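Local coordinates for Lmo0812 protein (Listeria monocytogenes serovar 1/2a, PDB 4YF1), which is a putative HD-domain pyrophosphohydrolase that may remove the 3'-diphosphate of guanosine-3',5'-bis(diphosphate), at residues 41-46 and 117-122. Numbering follows the deposited sequence.
Sequences RILRRA and IVADKL
With CG2 anti to the backbone N and CG1 anti to the carbonyl carbon (chi1 -70°), Ile-42 presents both branches to helix 111-132: CG2 lies 4.0 Å from Ala-119 CB, while the longer arm runs by the carbonyl oxygen of Ala-119, Ile-42 CD1 to Ala-119 O 4.0 Å, toward Leu-122. There Ile-42 CD1 stands 4.1 Å from Leu-122 CD2, the two side chains meeting aslant. Leu-43 meets the same alanine methyl from a direction roughly at right angles to that of Ile-42 CG2. Its CG, also anti to the carbonyl carbon, swings the isobutyl group across so that Leu-43 CG and CD2 both come within 3.9 Å of Ala-119 CB. The alanine methyl is thus met by neighbouring residues of helix 35-45, and, consistent with the small side chain, the CA atoms of Ile-42 and Ala-119 are 6.4 Å apart. The segment axes approach to 9.9 Å and run more nearly antiparallel than parallel, at 131°. This apolar seam lies inside the all-helical HD domain and joins helices carrying the first and last members of a probable H...HD...D motif, His-35 and Asp-120. Asp-120 directs its CB away from helix 35-45, and both carboxylate oxygens are bonded: OD1 is hydrogen-bonded to His-35 NE2, whereas OD2 is hydrogen-bonded to His-87 NE2 and forms a salt bridge with Lys-121 NZ at 3.0 Å. The lysine nitrogen arrives nearly along the C-O axis of OD2. Helix 172-184 borders the seam, Phe-173 packing on Ile-42 and Leu-180 on Leu-122, while Val-53 and Phe-48 adjoin Leu-43.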
loop_
_atom_site.group_PDB
_atom_site.type_symbol
_atom_site.label_atom_id
_atom_site.label_comp_id
_atom_site.label_asym_id
_atom_site.label_seq_id
_atom_site.Cartn_x
_atom_site.Cartn_y
_atom_site.Cartn_z
ATOM N N ARG A 41 -3.202 -0.269 -8.492
ATOM C CA ARG A 41 -2.875 -0.558 -9.878
ATOM C C ARG A 41 -3.426 0.474 -10.860
ATOM O O ARG A 41 -2.720 0.905 -11.790
ATOM C CB ARG A 41 -3.335 -1.982 -10.256
ATOM C CG ARG A 41 -3.213 -2.338 -11.717
ATOM C CD ARG A 41 -3.598 -3.780 -12.031
ATOM N NE ARG A 41 -3.629 -3.969 -13.469
ATOM C CZ ARG A 41 -4.608 -3.545 -14.261
ATOM N NH1 ARG A 41 -5.730 -2.994 -13.742
ATOM N NH2 ARG A 41 -4.514 -3.742 -15.570
ATOM N N ILE A 42 -4.691 0.849 -10.704
ATOM C CA ILE A 42 -5.299 1.873 -11.556
ATOM C C ILE A 42 -4.481 3.180 -11.458
ATOM O O ILE A 42 -4.154 3.776 -12.438
ATOM C CB ILE A 42 -6.744 2.133 -11.135
ATOM C CG1 ILE A 42 -7.616 0.917 -11.494
ATOM C CG2 ILE A 42 -7.275 3.370 -11.817
ATOM C CD1 ILE A 42 -8.925 0.835 -10.738
ATOM N N LEU A 43 -4.133 3.566 -10.262
ATOM C CA LEU A 43 -3.366 4.817 -10.064
ATOM C C LEU A 43 -1.934 4.742 -10.632
ATOM O O LEU A 43 -1.470 5.713 -11.242
ATOM C CB LEU A 43 -3.355 5.199 -8.590
ATOM C CG LEU A 43 -4.748 5.589 -8.034
ATOM C CD1 LEU A 43 -4.776 5.554 -6.517
ATOM C CD2 LEU A 43 -5.160 6.971 -8.531
ATOM N N ARG A 44 -1.284 3.594 -10.451
ATOM C CA ARG A 44 0.104 3.390 -10.931
ATOM C C ARG A 44 0.106 3.423 -12.435
ATOM O O ARG A 44 0.919 4.122 -13.063
ATOM C CB ARG A 44 0.683 2.064 -10.382
ATOM C CG ARG A 44 2.040 1.666 -10.961
ATOM C CD ARG A 44 2.648 0.427 -10.320
ATOM N NE ARG A 44 1.671 -0.656 -10.110
ATOM C CZ ARG A 44 1.091 -0.955 -8.954
ATOM N NH1 ARG A 44 0.217 -1.974 -8.887
ATOM N NH2 ARG A 44 1.322 -0.227 -7.862
ATOM N N ARG A 45 -0.845 2.712 -13.040
ATOM C CA ARG A 45 -0.926 2.677 -14.483
ATOM C C ARG A 45 -1.248 4.023 -15.095
ATOM O O ARG A 45 -0.972 4.239 -16.279
ATOM C CB ARG A 45 -1.956 1.617 -14.935
ATOM C CG ARG A 45 -1.437 0.198 -14.753
ATOM C CD ARG A 45 -2.555 -0.782 -15.013
ATOM N NE ARG A 45 -3.037 -0.739 -16.392
ATOM C CZ ARG A 45 -2.456 -1.359 -17.428
ATOM N NH1 ARG A 45 -1.304 -2.027 -17.295
ATOM N NH2 ARG A 45 -3.016 -1.274 -18.638
ATOM N N ALA A 46 -1.841 4.923 -14.315
ATOM C CA ALA A 46 -2.198 6.244 -14.823
ATOM C C ALA A 46 -0.994 7.196 -14.681
ATOM O O ALA A 46 -1.109 8.331 -15.019
ATOM C CB ALA A 46 -3.384 6.826 -14.082
ATOM N N ILE A 117 -10.398 9.464 -5.594
ATOM C CA ILE A 117 -11.855 9.213 -5.516
ATOM C C ILE A 117 -12.320 8.410 -6.727
ATOM O O ILE A 117 -13.069 7.438 -6.559
ATOM C CB ILE A 117 -12.659 10.522 -5.430
ATOM C CG1 ILE A 117 -12.370 11.227 -4.104
ATOM C CG2 ILE A 117 -14.178 10.228 -5.561
ATOM C CD1 ILE A 117 -12.903 12.646 -3.970
ATOM N N VAL A 118 -11.961 8.829 -7.938
ATOM C CA VAL A 118 -12.452 8.115 -9.129
ATOM C C VAL A 118 -11.925 6.662 -9.194
ATOM O O VAL A 118 -12.700 5.748 -9.490
ATOM C CB VAL A 118 -12.195 8.881 -10.416
ATOM C CG1 VAL A 118 -12.691 8.141 -11.617
ATOM C CG2 VAL A 118 -12.788 10.284 -10.374
ATOM N N ALA A 119 -10.654 6.440 -8.859
ATOM C CA ALA A 119 -10.091 5.095 -8.861
ATOM C C ALA A 119 -10.832 4.174 -7.890
ATOM O O ALA A 119 -11.115 3.016 -8.199
ATOM C CB ALA A 119 -8.613 5.125 -8.539
ATOM N N ASP A 120 -11.129 4.702 -6.713
ATOM C CA ASP A 120 -11.879 3.960 -5.707
ATOM C C ASP A 120 -13.268 3.580 -6.268
ATOM O O ASP A 120 -13.693 2.433 -6.153
ATOM C CB ASP A 120 -12.051 4.827 -4.465
ATOM C CG ASP A 120 -12.959 4.169 -3.402
ATOM O OD1 ASP A 120 -12.646 3.050 -2.960
ATOM O OD2 ASP A 120 -13.945 4.796 -2.994
ATOM N N LYS A 121 -13.949 4.535 -6.885
ATOM C CA LYS A 121 -15.309 4.257 -7.464
ATOM C C LYS A 121 -15.277 3.335 -8.645
ATOM O O LYS A 121 -16.202 2.575 -8.871
ATOM C CB LYS A 121 -16.018 5.538 -7.880
ATOM C CG LYS A 121 -16.813 6.139 -6.768
ATOM C CD LYS A 121 -15.954 6.547 -5.624
ATOM C CE LYS A 121 -16.676 6.281 -4.331
ATOM N NZ LYS A 121 -15.936 7.004 -3.253
ATOM N N LEU A 122 -14.233 3.467 -9.445
ATOM C CA LEU A 122 -14.068 2.606 -10.612
ATOM C C LEU A 122 -13.943 1.144 -10.231
ATOM O O LEU A 122 -14.639 0.304 -10.801
ATOM C CB LEU A 122 -12.845 3.058 -11.458
ATOM C CG LEU A 122 -12.480 2.209 -12.681
ATOM C CD1 LEU A 122 -13.625 1.968 -13.641
ATOM C CD2 LEU A 122 -11.286 2.807 -13.444
#